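Local coordinates for protein trichothecene 15-O-acetyltransferase TRI3 (Fusarium sporotrichioides, PDB 3FOT) that acetylates the 15-hydroxyl of trichothecene intermediates during the biosynthesis of mycotoxins such as T-2 toxin, at residues A[51-56]-A[467-472]; A[136-141]-A[275-280]; A[188-193]-A[356-361]; A[474-479]-A[491-496]. All blocks are in the same frame, centred on the assembly; numbering follows the deposited sequence. Where two conformers were deposited one is given.

Interaction 1. Residues A[51-56]-A[467-472]; sequences YDLYIA and FVVNQS
Leu53, Tyr54 and Ile55 pair with Val469, Val468 and Phe467 in a buried antiparallel strand contact, its centre about 7 Å from that of the chain. The strand directions stand 160° apart. Tyr54 and Val468 form the hydrogen-bonded pair, with Tyr54 N to Val468 O and Val468 N to Tyr54 O both 2.8 Å. Beyond Val469, Asn470 N donates to Asp52 O at 2.9 Å.

The flanking pairs are non-hydrogen-bonded and share one face. There Ile55 CG1 meets Phe467 CD1 obliquely at 3.4 Å, the phenyl CG lying anti to its own backbone N (chi1 178°). Leu53 CD2 reaches Val469 CG2 at 3.6 Å, these two side chains running side by side, and also touches Phe467 CZ at 3.9 Å. Helix 191-205 packs on Leu53 and Ile55.

The ladder belongs to a six-stranded mixed sheet in which strand 53-61 lies between 177-184 and 457-469, so a late strand of this BAHD acyltransferase joins an early one across 410 residues.

On the face of Tyr54 and Val468, the Tyr54 ring is met by Asn470 from the loop after the strand: OD1 comes within 3.5 Å of CE2, the amide and ring planes turned 45° apart, and ND2 lies at the ring edge. OD1 accepts from Trp138 NE1, ND2 donates to Ala49 O and Glu142, and Tyr54 OH bonds to Glu142 and Arg145. Asp52 OD2 pairs with Ser154 OG.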
loop_
_atom_site.group_PDB
_atom_site.type_symbol
_atom_site.label_atom_id
_atom_site.label_comp_id
_atom_site.label_asym_id
_atom_site.label_seq_id
_atom_site.Cartn_x
_atom_site.Cartn_y
_atom_site.Cartn_z
ATOM N N TYR A 51 -7.261 5.846 -5.930
ATOM C CA TYR A 51 -6.500 4.848 -5.136
ATOM C C TYR A 51 -4.981 5.108 -5.065
ATOM O O TYR A 51 -4.221 4.181 -4.785
ATOM C CB TYR A 51 -6.677 3.425 -5.695
ATOM C CG TYR A 51 -8.078 2.856 -5.631
ATOM C CD1 TYR A 51 -8.482 2.092 -4.544
ATOM C CD2 TYR A 51 -8.982 3.062 -6.668
ATOM C CE1 TYR A 51 -9.769 1.540 -4.489
ATOM C CE2 TYR A 51 -10.260 2.518 -6.631
ATOM C CZ TYR A 51 -10.649 1.765 -5.533
ATOM O OH TYR A 51 -11.927 1.230 -5.460
ATOM N N ASP A 52 -4.549 6.340 -5.317
ATOM C CA ASP A 52 -3.114 6.650 -5.417
ATOM C C ASP A 52 -2.406 6.301 -4.098
ATOM O O ASP A 52 -2.982 6.466 -3.009
ATOM C CB ASP A 52 -2.890 8.136 -5.731
ATOM C CG ASP A 52 -2.952 8.462 -7.226
ATOM O OD1 ASP A 52 -3.528 7.681 -8.027
ATOM O OD2 ASP A 52 -2.415 9.527 -7.619
ATOM N N LEU A 53 -1.168 5.833 -4.222
ATOM C CA LEU A 53 -0.315 5.487 -3.080
ATOM C C LEU A 53 0.591 6.652 -2.764
ATOM O O LEU A 53 1.138 7.273 -3.677
ATOM C CB LEU A 53 0.600 4.305 -3.439
ATOM C CG LEU A 53 0.003 3.031 -4.014
ATOM C CD1 LEU A 53 1.120 2.138 -4.532
ATOM C CD2 LEU A 53 -0.761 2.382 -2.901
ATOM N N TYR A 54 0.744 6.967 -1.481
ATOM C CA TYR A 54 1.773 7.916 -1.068
ATOM C C TYR A 54 2.552 7.296 0.079
ATOM O O TYR A 54 1.964 6.673 0.976
ATOM C CB TYR A 54 1.167 9.205 -0.549
ATOM C CG TYR A 54 0.439 10.053 -1.554
ATOM C CD1 TYR A 54 1.058 11.183 -2.089
ATOM C CD2 TYR A 54 -0.874 9.759 -1.936
ATOM C CE1 TYR A 54 0.398 12.013 -2.975
ATOM C CE2 TYR A 54 -1.557 10.594 -2.838
ATOM C CZ TYR A 54 -0.903 11.713 -3.350
ATOM O OH TYR A 54 -1.502 12.595 -4.207
ATOM N N ILE A 55 3.864 7.479 0.044
ATOM C CA ILE A 55 4.732 7.070 1.165
ATOM C C ILE A 55 5.467 8.325 1.657
ATOM O O ILE A 55 6.171 8.973 0.892
ATOM C CB ILE A 55 5.716 5.947 0.750
ATOM C CG1 ILE A 55 4.929 4.705 0.276
ATOM C CG2 ILE A 55 6.648 5.531 1.953
ATOM C CD1 ILE A 55 5.777 3.723 -0.596
ATOM N N ALA A 56 5.262 8.684 2.928
ATOM C CA ALA A 56 5.887 9.871 3.496
ATOM C C ALA A 56 7.031 9.402 4.367
ATOM O O ALA A 56 6.816 8.628 5.330
ATOM C CB ALA A 56 4.854 10.694 4.317
ATOM N N PHE A 467 2.486 5.320 5.370
ATOM C CA PHE A 467 2.027 4.794 4.102
ATOM C C PHE A 467 0.536 5.100 4.003
ATOM O O PHE A 467 -0.262 4.663 4.842
ATOM C CB PHE A 467 2.299 3.294 4.035
ATOM C CG PHE A 467 1.813 2.641 2.787
ATOM C CD1 PHE A 467 2.622 2.562 1.666
ATOM C CD2 PHE A 467 0.536 2.100 2.723
ATOM C CE1 PHE A 467 2.171 1.962 0.510
ATOM C CE2 PHE A 467 0.093 1.496 1.554
ATOM C CZ PHE A 467 0.904 1.430 0.463
ATOM N N VAL A 468 0.181 5.905 3.010
ATOM C CA VAL A 468 -1.214 6.280 2.797
ATOM C C VAL A 468 -1.707 5.846 1.407
ATOM O O VAL A 468 -0.958 5.871 0.425
ATOM C CB VAL A 468 -1.472 7.802 3.080
ATOM C CG1 VAL A 468 -0.952 8.203 4.478
ATOM C CG2 VAL A 468 -0.832 8.662 2.040
ATOM N N VAL A 469 -2.965 5.409 1.345
ATOM C CA VAL A 469 -3.621 5.104 0.070
ATOM C C VAL A 469 -4.869 5.953 0.053
ATOM O O VAL A 469 -5.630 5.916 1.037
ATOM C CB VAL A 469 -4.026 3.634 -0.047
ATOM C CG1 VAL A 469 -4.697 3.385 -1.386
ATOM C CG2 VAL A 469 -2.793 2.751 0.101
ATOM N N ASN A 470 -5.075 6.733 -1.012
ATOM C CA ASN A 470 -6.225 7.631 -1.074
ATOM C C ASN A 470 -7.505 6.825 -0.876
ATOM O O ASN A 470 -7.589 5.689 -1.323
ATOM C CB ASN A 470 -6.312 8.340 -2.422
ATOM C CG ASN A 470 -5.351 9.526 -2.538
ATOM O OD1 ASN A 470 -4.787 9.999 -1.546
ATOM N ND2 ASN A 470 -5.178 10.010 -3.754
ATOM N N GLN A 471 -8.486 7.422 -0.208
ATOM C CA GLN A 471 -9.765 6.759 0.050
ATOM C C GLN A 471 -10.911 7.613 -0.495
ATOM O O GLN A 471 -11.121 8.748 -0.038
ATOM C CB GLN A 471 -9.960 6.504 1.547
ATOM C CG GLN A 471 -11.380 6.037 1.951
ATOM C CD GLN A 471 -11.732 4.644 1.435
ATOM O OE1 GLN A 471 -11.715 4.390 0.233
ATOM N NE2 GLN A 471 -12.084 3.743 2.353
ATOM N N SER A 472 -11.618 7.052 -1.475
ATOM C CA SER A 472 -12.778 7.687 -2.083
ATOM C C SER A 472 -14.091 6.960 -1.743
ATOM O O SER A 472 -15.161 7.390 -2.179
ATOM C CB SER A 472 -12.607 7.684 -3.604
ATOM O OG SER A 472 -12.630 6.330 -4.091
#

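Interaction 2. Residues A[136-141]-A[275-280]; sequences DLWSEM and ALPRCV
Ser139 and Arg278 mark the nearest backbone approach, their CA atoms 7.5 Å apart, as the helical segment 136-141 runs nearly antiparallel to strand residues 277-280, the short axes 160° apart and 9.4 Å at closest approach. No direct hydrogen bond joins the two segments at this separation, and the indole of Trp138 spans most of it. Its CG is anti to the backbone N (chi1 171°), and the six-membered end of the ring meets the strand. CH2 approaches Arg278 C at 3.6 Å with that carbon at the ring edge, near the plane, so the indole points its rim at the peptide between Arg278 and Cys279. Beside it CZ3 lies 3.6 Å from Cys279 CB, and CZ2 makes a looser contact of 4.1 Å with Pro277 CB. On the pyrrole ring, NE1 donates to Asn470 OD1, and the indole also meets Tyr54 edge-to-face.

This is a helix, 134-147, lying against the outermost strand of the four-stranded mixed sheet 277-283, 486-494, 477-483 and 435-441. The helix also packs on the separate six-stranded sheet, so Trp138 sits where the two sheets of this BAHD acyltransferase come together.

Toward the surface the contact is polar. Arg278 NH1 stays 4.0 Å from Ser139 OG and donates to a water at 2.8 Å, which lies at the guanidinium edge. The same water is placed implausibly close to Ser139 OG, which leaves the bridge doubtful. The guanidinium has firmer partners in Glu143, which forms a salt bridge with NH1, and Asp495, which forms one with NE.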
loop_
_atom_site.group_PDB
_atom_site.type_symbol
_atom_site.label_atom_id
_atom_site.label_comp_id
_atom_site.label_asym_id
_atom_site.label_seq_id
_atom_site.Cartn_x
_atom_site.Cartn_y
_atom_site.Cartn_z
ATOM N N ASP A 136 1.725 17.075 4.935
ATOM C CA ASP A 136 1.154 18.405 4.632
ATOM C C ASP A 136 1.040 18.563 3.127
ATOM O O ASP A 136 0.035 19.028 2.609
ATOM C CB ASP A 136 2.049 19.540 5.150
ATOM C CG ASP A 136 1.983 19.726 6.653
ATOM O OD1 ASP A 136 1.047 19.224 7.300
ATOM O OD2 ASP A 136 2.907 20.374 7.190
ATOM N N LEU A 137 2.084 18.152 2.424
ATOM C CA LEU A 137 2.095 18.227 0.967
ATOM C C LEU A 137 1.072 17.283 0.326
ATOM O O LEU A 137 0.415 17.638 -0.660
ATOM C CB LEU A 137 3.496 17.930 0.448
ATOM C CG LEU A 137 3.663 17.983 -1.066
ATOM C CD1 LEU A 137 3.247 19.348 -1.630
ATOM C CD2 LEU A 137 5.131 17.615 -1.414
ATOM N N TRP A 138 0.907 16.097 0.892
ATOM C CA TRP A 138 -0.151 15.201 0.420
ATOM C C TRP A 138 -1.495 15.940 0.458
ATOM O O TRP A 138 -2.256 15.956 -0.526
ATOM C CB TRP A 138 -0.176 13.946 1.309
ATOM C CG TRP A 138 -1.374 13.056 1.053
ATOM C CD1 TRP A 138 -1.699 12.466 -0.109
ATOM C CD2 TRP A 138 -2.387 12.698 1.992
ATOM N NE1 TRP A 138 -2.876 11.743 0.031
ATOM C CE2 TRP A 138 -3.318 11.880 1.314
ATOM C CE3 TRP A 138 -2.599 12.988 3.342
ATOM C CZ2 TRP A 138 -4.429 11.323 1.943
ATOM C CZ3 TRP A 138 -3.713 12.439 3.975
ATOM C CH2 TRP A 138 -4.615 11.615 3.275
ATOM N N SER A 139 -1.784 16.543 1.612
ATOM C CA SER A 139 -3.027 17.292 1.805
ATOM C C SER A 139 -3.180 18.353 0.716
ATOM O O SER A 139 -4.247 18.500 0.110
ATOM C CB SER A 139 -3.043 17.947 3.193
ATOM O OG SER A 139 -3.169 16.951 4.207
ATOM N N GLU A 140 -2.099 19.081 0.460
ATOM C CA GLU A 140 -2.128 20.171 -0.490
ATOM C C GLU A 140 -2.359 19.645 -1.902
ATOM O O GLU A 140 -3.115 20.235 -2.679
ATOM C CB GLU A 140 -0.810 20.940 -0.391
ATOM C CG GLU A 140 -0.605 21.930 -1.477
ATOM C CD GLU A 140 0.795 22.488 -1.458
ATOM O OE1 GLU A 140 1.320 22.758 -2.564
ATOM O OE2 GLU A 140 1.354 22.633 -0.348
ATOM N N MET A 141 -1.724 18.518 -2.223
ATOM C CA MET A 141 -1.836 17.931 -3.541
ATOM C C MET A 141 -3.247 17.403 -3.782
ATOM O O MET A 141 -3.826 17.579 -4.876
ATOM C CB MET A 141 -0.796 16.818 -3.716
ATOM C CG MET A 141 0.606 17.345 -3.884
ATOM S SD MET A 141 1.793 15.954 -3.899
ATOM C CE MET A 141 1.373 15.130 -5.422
ATOM N N ALA A 275 -15.764 13.848 -1.092
ATOM C CA ALA A 275 -14.894 15.010 -1.030
ATOM C C ALA A 275 -13.445 14.518 -1.002
ATOM O O ALA A 275 -13.066 13.724 -1.860
ATOM C CB ALA A 275 -15.251 15.918 0.153
ATOM N N LEU A 276 -12.661 14.938 -0.014
ATOM C CA LEU A 276 -11.217 14.713 -0.058
ATOM C C LEU A 276 -10.760 13.564 0.836
ATOM O O LEU A 276 -11.320 13.386 1.916
ATOM C CB LEU A 276 -10.494 15.996 0.360
ATOM C CG LEU A 276 -10.682 17.170 -0.615
ATOM C CD1 LEU A 276 -10.187 18.496 -0.060
ATOM C CD2 LEU A 276 -9.971 16.861 -1.899
ATOM N N PRO A 277 -9.719 12.801 0.396
ATOM C CA PRO A 277 -9.159 11.787 1.298
ATOM C C PRO A 277 -8.443 12.444 2.454
ATOM O O PRO A 277 -7.759 13.473 2.268
ATOM C CB PRO A 277 -8.165 11.016 0.408
ATOM C CG PRO A 277 -7.795 11.971 -0.659
ATOM C CD PRO A 277 -9.023 12.822 -0.906
ATOM N N ARG A 278 -8.600 11.877 3.647
ATOM C CA ARG A 278 -7.926 12.402 4.811
ATOM C C ARG A 278 -7.375 11.254 5.616
ATOM O O ARG A 278 -7.734 10.102 5.388
ATOM C CB ARG A 278 -8.861 13.228 5.688
ATOM C CG ARG A 278 -9.479 14.444 5.021
ATOM C CD ARG A 278 -8.443 15.461 4.571
ATOM N NE ARG A 278 -9.071 16.700 4.122
ATOM C CZ ARG A 278 -8.407 17.780 3.705
ATOM N NH1 ARG A 278 -7.084 17.785 3.661
ATOM N NH2 ARG A 278 -9.073 18.866 3.332
ATOM N N CYS A 279 -6.495 11.559 6.552
ATOM C CA CYS A 279 -5.814 10.538 7.340
ATOM C C CYS A 279 -5.747 10.922 8.826
ATOM O O CYS A 279 -5.519 12.075 9.124
ATOM C CB CYS A 279 -4.402 10.359 6.770
ATOM S SG CYS A 279 -3.509 8.936 7.376
ATOM N N VAL A 280 -5.907 9.956 9.731
ATOM C CA VAL A 280 -5.650 10.166 11.152
ATOM C C VAL A 280 -4.651 9.097 11.545
ATOM O O VAL A 280 -4.855 7.924 11.247
ATOM C CB VAL A 280 -6.928 10.059 12.014
ATOM C CG1 VAL A 280 -6.565 10.233 13.492
ATOM C CG2 VAL A 280 -7.928 11.121 11.610
HETATM O O HOH W 1 -5.254 15.733 4.309
#

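Interaction 3. Residues A[188-193]-A[356-361]; sequences FWDGIG and MCQTAA
Asp190, Met356 and Gln358 carry this contact, with the carboxylate of Asp190 at its centre. Asp190 CG sits between its backbone N and carbonyl carbon (chi1 55°). From there OD2 takes two hydrogen bonds across the segments: Cys357 N at 2.9 Å and Gln358 NE2 at 3.0 Å. Both donors stand above the carboxylate plane, by 57° and 50°, on opposite faces, and a salt bridge from Arg342 NH1 adds a further partner. OD1 turns to its own segment, accepting from Gly193 N at 2.9 Å, an N-cap bond that ties the carboxylate to the start of helix 191-205. The Gln358 chain is bent at chi2, and its amide stands nearly perpendicular to the carboxylate. Met356 brings SD to 3.8 Å from Asp190 CB and CE to 3.7 Å from Trp189 O.

Asp190 is the aspartate of His186-Leu-Phe-Trp-Asp190-Gly191, matching the HxxxDG signature of BAHD acyltransferases, where it is generally assigned a structural role. Its bonds here are consistent with that. Gln358 comes about 5 Å, side chain to side chain, from His414, which binds 15-deacetylcalonectrin. The contact thus joins the start of helix 191-205 to strand 358-365, with strand 333-340 beside it and helices 36-41 and 406-423 packed against 356-361.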
loop_
_atom_site.group_PDB
_atom_site.type_symbol
_atom_site.label_atom_id
_atom_site.label_comp_id
_atom_site.label_asym_id
_atom_site.label_seq_id
_atom_site.Cartn_x
_atom_site.Cartn_y
_atom_site.Cartn_z
ATOM N N PHE A 188 0.438 0.324 -10.832
ATOM C CA PHE A 188 1.712 -0.320 -11.212
ATOM C C PHE A 188 2.422 -1.047 -10.066
ATOM O O PHE A 188 3.527 -1.622 -10.248
ATOM C CB PHE A 188 2.656 0.722 -11.846
ATOM C CG PHE A 188 1.997 1.537 -12.933
ATOM C CD1 PHE A 188 1.643 0.965 -14.156
ATOM C CD2 PHE A 188 1.688 2.863 -12.720
ATOM C CE1 PHE A 188 1.010 1.749 -15.134
ATOM C CE2 PHE A 188 1.064 3.636 -13.684
ATOM C CZ PHE A 188 0.722 3.088 -14.890
ATOM N N TRP A 189 1.783 -1.026 -8.901
ATOM C CA TRP A 189 2.376 -1.566 -7.674
ATOM C C TRP A 189 1.330 -2.061 -6.716
ATOM O O TRP A 189 0.213 -1.576 -6.716
ATOM C CB TRP A 189 3.089 -0.456 -6.892
ATOM C CG TRP A 189 3.860 0.563 -7.679
ATOM C CD1 TRP A 189 3.381 1.758 -8.177
ATOM C CD2 TRP A 189 5.248 0.523 -8.004
ATOM N NE1 TRP A 189 4.397 2.452 -8.787
ATOM C CE2 TRP A 189 5.550 1.718 -8.700
ATOM C CE3 TRP A 189 6.283 -0.413 -7.779
ATOM C CZ2 TRP A 189 6.837 2.012 -9.170
ATOM C CZ3 TRP A 189 7.562 -0.119 -8.259
ATOM C CH2 TRP A 189 7.827 1.080 -8.938
ATOM N N ASP A 190 1.710 -2.956 -5.807
ATOM C CA ASP A 190 0.956 -2.972 -4.554
ATOM C C ASP A 190 1.801 -2.286 -3.480
ATOM O O ASP A 190 2.908 -1.815 -3.768
ATOM C CB ASP A 190 0.498 -4.380 -4.149
ATOM C CG ASP A 190 1.616 -5.373 -4.064
ATOM O OD1 ASP A 190 2.788 -4.972 -3.977
ATOM O OD2 ASP A 190 1.298 -6.586 -4.028
ATOM N N GLY A 191 1.296 -2.201 -2.258
ATOM C CA GLY A 191 2.082 -1.572 -1.184
ATOM C C GLY A 191 3.454 -2.155 -0.970
ATOM O O GLY A 191 4.393 -1.433 -0.639
ATOM N N ILE A 192 3.582 -3.471 -1.165
ATOM C CA ILE A 192 4.861 -4.163 -1.022
ATOM C C ILE A 192 5.835 -3.726 -2.108
ATOM O O ILE A 192 6.982 -3.378 -1.819
ATOM C CB ILE A 192 4.636 -5.686 -1.046
ATOM C CG1 ILE A 192 3.800 -6.038 0.192
ATOM C CG2 ILE A 192 5.993 -6.460 -1.173
ATOM C CD1 ILE A 192 3.623 -7.448 0.457
ATOM N N GLY A 193 5.370 -3.741 -3.349
ATOM C CA GLY A 193 6.235 -3.428 -4.461
ATOM C C GLY A 193 6.708 -1.981 -4.375
ATOM O O GLY A 193 7.874 -1.667 -4.676
ATOM N N MET A 356 1.509 -5.425 -8.740
ATOM C CA MET A 356 0.460 -5.881 -7.824
ATOM C C MET A 356 0.503 -7.392 -7.721
ATOM O O MET A 356 0.525 -8.077 -8.734
ATOM C CB MET A 356 -0.910 -5.481 -8.372
ATOM C CG MET A 356 -2.065 -5.839 -7.505
ATOM S SD MET A 356 -2.511 -4.492 -6.399
ATOM C CE MET A 356 -3.004 -3.208 -7.554
ATOM N N CYS A 357 0.470 -7.908 -6.498
ATOM C CA CYS A 357 0.354 -9.347 -6.305
ATOM C C CYS A 357 -0.479 -9.550 -5.050
ATOM O O CYS A 357 0.051 -9.733 -3.957
ATOM C CB CYS A 357 1.721 -10.037 -6.207
ATOM S SG CYS A 357 1.474 -11.860 -6.127
ATOM N N GLN A 358 -1.791 -9.449 -5.233
ATOM C CA GLN A 358 -2.737 -9.457 -4.121
ATOM C C GLN A 358 -3.802 -10.501 -4.330
ATOM O O GLN A 358 -4.159 -10.827 -5.462
ATOM C CB GLN A 358 -3.422 -8.097 -3.973
ATOM C CG GLN A 358 -2.423 -6.972 -3.632
ATOM C CD GLN A 358 -2.022 -7.020 -2.178
ATOM O OE1 GLN A 358 -2.893 -6.988 -1.298
ATOM N NE2 GLN A 358 -0.706 -7.096 -1.904
ATOM N N THR A 359 -4.298 -11.024 -3.218
ATOM C CA THR A 359 -5.470 -11.878 -3.297
ATOM C C THR A 359 -6.387 -11.545 -2.143
ATOM O O THR A 359 -6.270 -10.452 -1.564
ATOM C CB THR A 359 -5.104 -13.390 -3.451
ATOM O OG1 THR A 359 -6.307 -14.148 -3.615
ATOM C CG2 THR A 359 -4.321 -13.914 -2.296
ATOM N N ALA A 360 -7.307 -12.461 -1.817
ATOM C CA ALA A 360 -8.484 -12.133 -1.025
ATOM C C ALA A 360 -8.719 -13.231 0.014
ATOM O O ALA A 360 -8.337 -14.384 -0.196
ATOM C CB ALA A 360 -9.687 -12.020 -1.940
ATOM N N ALA A 361 -9.298 -12.848 1.155
ATOM C CA ALA A 361 -9.781 -13.791 2.172
ATOM C C ALA A 361 -11.012 -13.166 2.806
ATOM O O ALA A 361 -11.272 -11.980 2.613
ATOM C CB ALA A 361 -8.705 -14.061 3.256
#

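Interaction 4. Residues A[474-479]-A[491-496]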
loop_
_atom_site.group_PDB
_atom_site.type_symbol
_atom_site.label_atom_id
_atom_site.label_comp_id
_atom_site.label_asym_id
_atom_site.label_seq_id
_atom_site.Cartn_x
_atom_site.Cartn_y
_atom_site.Cartn_z
ATOM N N PRO A 474 -16.747 5.136 1.266
ATOM C CA PRO A 474 -17.182 5.615 2.565
ATOM C C PRO A 474 -16.910 4.685 3.753
ATOM O O PRO A 474 -17.611 4.769 4.744
ATOM C CB PRO A 474 -18.689 5.794 2.365
ATOM C CG PRO A 474 -19.040 4.677 1.440
ATOM C CD PRO A 474 -17.858 4.526 0.507
ATOM N N TYR A 475 -15.910 3.806 3.665
ATOM C CA TYR A 475 -15.543 3.005 4.848
ATOM C C TYR A 475 -14.233 3.522 5.423
ATOM O O TYR A 475 -13.454 4.171 4.727
ATOM C CB TYR A 475 -15.438 1.498 4.551
ATOM C CG TYR A 475 -14.480 1.134 3.453
ATOM C CD1 TYR A 475 -13.141 0.826 3.728
ATOM C CD2 TYR A 475 -14.909 1.074 2.128
ATOM C CE1 TYR A 475 -12.271 0.465 2.714
ATOM C CE2 TYR A 475 -14.045 0.744 1.114
ATOM C CZ TYR A 475 -12.727 0.447 1.402
ATOM O OH TYR A 475 -11.880 0.098 0.376
ATOM N N LEU A 476 -14.010 3.241 6.699
ATOM C CA LEU A 476 -12.764 3.615 7.342
ATOM C C LEU A 476 -11.775 2.547 6.952
ATOM O O LEU A 476 -12.033 1.360 7.153
ATOM C CB LEU A 476 -12.931 3.654 8.866
ATOM C CG LEU A 476 -13.891 4.717 9.406
ATOM C CD1 LEU A 476 -13.923 4.636 10.904
ATOM C CD2 LEU A 476 -13.510 6.140 8.961
ATOM N N ALA A 477 -10.661 2.959 6.350
ATOM C CA ALA A 477 -9.647 1.995 5.949
ATOM C C ALA A 477 -8.504 2.126 6.932
ATOM O O ALA A 477 -7.832 3.164 6.957
ATOM C CB ALA A 477 -9.161 2.305 4.528
ATOM N N ILE A 478 -8.258 1.057 7.681
ATOM C CA ILE A 478 -7.361 1.090 8.820
ATOM C C ILE A 478 -6.133 0.291 8.487
ATOM O O ILE A 478 -6.230 -0.900 8.179
ATOM C CB ILE A 478 -8.058 0.550 10.103
ATOM C CG1 ILE A 478 -9.328 1.367 10.381
ATOM C CG2 ILE A 478 -7.108 0.651 11.285
ATOM C CD1 ILE A 478 -10.330 0.662 11.243
ATOM N N ARG A 479 -4.974 0.956 8.508
ATOM C CA ARG A 479 -3.733 0.310 8.112
ATOM C C ARG A 479 -2.809 0.172 9.329
ATOM O O ARG A 479 -2.759 1.075 10.161
ATOM C CB ARG A 479 -3.021 1.133 7.038
ATOM C CG ARG A 479 -3.924 1.650 5.891
ATOM C CD ARG A 479 -3.044 2.208 4.758
ATOM N NE ARG A 479 -2.374 1.137 4.024
ATOM C CZ ARG A 479 -2.884 0.475 2.998
ATOM N NH1 ARG A 479 -2.160 -0.478 2.420
ATOM N NH2 ARG A 479 -4.098 0.760 2.539
ATOM N N ILE A 491 -5.826 5.628 9.915
ATOM C CA ILE A 491 -7.139 5.446 9.333
ATOM C C ILE A 491 -7.283 6.466 8.225
ATOM O O ILE A 491 -7.160 7.681 8.442
ATOM C CB ILE A 491 -8.293 5.613 10.330
ATOM C CG1 ILE A 491 -8.134 4.671 11.525
ATOM C CG2 ILE A 491 -9.641 5.348 9.605
ATOM C CD1 ILE A 491 -9.344 4.689 12.512
ATOM N N ILE A 492 -7.520 5.964 7.020
ATOM C CA ILE A 492 -7.785 6.848 5.901
ATOM C C ILE A 492 -9.285 6.822 5.652
ATOM O O ILE A 492 -9.929 5.769 5.763
ATOM C CB ILE A 492 -7.015 6.445 4.636
ATOM C CG1 ILE A 492 -5.522 6.312 4.924
ATOM C CG2 ILE A 492 -7.183 7.475 3.549
ATOM C CD1 ILE A 492 -5.080 4.912 4.976
ATOM N N TYR A 493 -9.825 7.995 5.378
ATOM C CA TYR A 493 -11.255 8.135 5.214
ATOM C C TYR A 493 -11.485 9.247 4.238
ATOM O O TYR A 493 -10.551 9.988 3.898
ATOM C CB TYR A 493 -11.920 8.413 6.553
ATOM C CG TYR A 493 -11.614 9.743 7.182
ATOM C CD1 TYR A 493 -12.556 10.768 7.160
ATOM C CD2 TYR A 493 -10.392 9.981 7.829
ATOM C CE1 TYR A 493 -12.295 11.980 7.742
ATOM C CE2 TYR A 493 -10.132 11.192 8.425
ATOM C CZ TYR A 493 -11.092 12.186 8.380
ATOM O OH TYR A 493 -10.842 13.412 8.961
ATOM N N ASN A 494 -12.709 9.341 3.747
ATOM C CA ASN A 494 -13.070 10.465 2.917
ATOM C C ASN A 494 -13.844 11.457 3.767
ATOM O O ASN A 494 -14.787 11.065 4.453
ATOM C CB ASN A 494 -13.890 9.994 1.734
ATOM C CG ASN A 494 -13.989 11.048 0.681
ATOM O OD1 ASN A 494 -14.846 11.926 0.765
ATOM N ND2 ASN A 494 -13.058 11.023 -0.273
ATOM N N ASP A 495 -13.460 12.737 3.718
ATOM C CA ASP A 495 -14.043 13.718 4.642
ATOM C C ASP A 495 -15.462 14.185 4.330
ATOM O O ASP A 495 -16.022 14.982 5.091
ATOM C CB ASP A 495 -13.106 14.894 4.946
ATOM C CG ASP A 495 -12.955 15.867 3.787
ATOM O OD1 ASP A 495 -13.636 15.731 2.755
ATOM O OD2 ASP A 495 -12.138 16.810 3.919
ATOM N N ALA A 496 -16.035 13.679 3.240
ATOM C CA ALA A 496 -17.469 13.815 3.006
ATOM C C ALA A 496 -18.259 12.897 3.941
ATOM O O ALA A 496 -19.416 13.188 4.279
ATOM C CB ALA A 496 -17.795 13.481 1.582
HETATM O O HOH W 2 -14.416 7.023 4.115
#
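Ile478 and Ile491 face each other across a non-hydrogen-bonded antiparallel pair, CG1 to CG1 3.7 Å, the side chains side by side and pointing the same way. This is the close-packed part of the contact. Leu476 extends it: CB lies 3.8 Å from Ile491 CG2, and CD2 lies 3.7 Å from Tyr493 CB. Tyr506 of helix 500-516 covers Leu476 and Ile478. Next to the isoleucines, Ala477 and Ile492 form the hydrogen-bonded pair, with Ala477 N to Ile492 O at 3.0 Å and Ile492 N to Ala477 O at 2.8 Å. On their face the chi2 of Ile492 (106°) is far from staggered and carries CD1 to Arg479 CD at 3.4 Å, so the apolar stem of the arginine is used here, whereas its guanidinium forms a salt bridge with Asp439.

Beyond Leu476 the ladder opens. The direct backbone bond gives way to a water that donates to Tyr475 O and accepts from Asn494 N at 2.9 Å, and the Tyr475 side chain leaves its backbone heading away from 491-496. Asn494 OD1 bonds to Ala496 N in an Asx turn as the second strand ends.

Strands 477-483 and 486-494 form a beta hairpin at the middle of a four-stranded mixed sheet, closely paired at the isoleucines, with the water joining the loop before the first strand to the end of the second, away from the turn.

In the fold
Interactions 1 and 3 are buried near the centre of the chain, interaction 4 is buried farther out, and interaction 2 lies at the surface. Interactions 1 and 4 are both antiparallel ladders, but in different sheets and at very different ranges: one closes a 410-residue loop, the other a hairpin. Gln471 O to Asn494 ND2 links them. Interaction 2 replaces strand pairing with an indole edge and charged groups, reaching interaction 1 through Trp138 and the sheet of interaction 4 through strand 277-283. Interaction 3 rests on a carboxylate instead of a ladder; it touches interaction 1, where Phe467 packs on Gly191, but neither of the others.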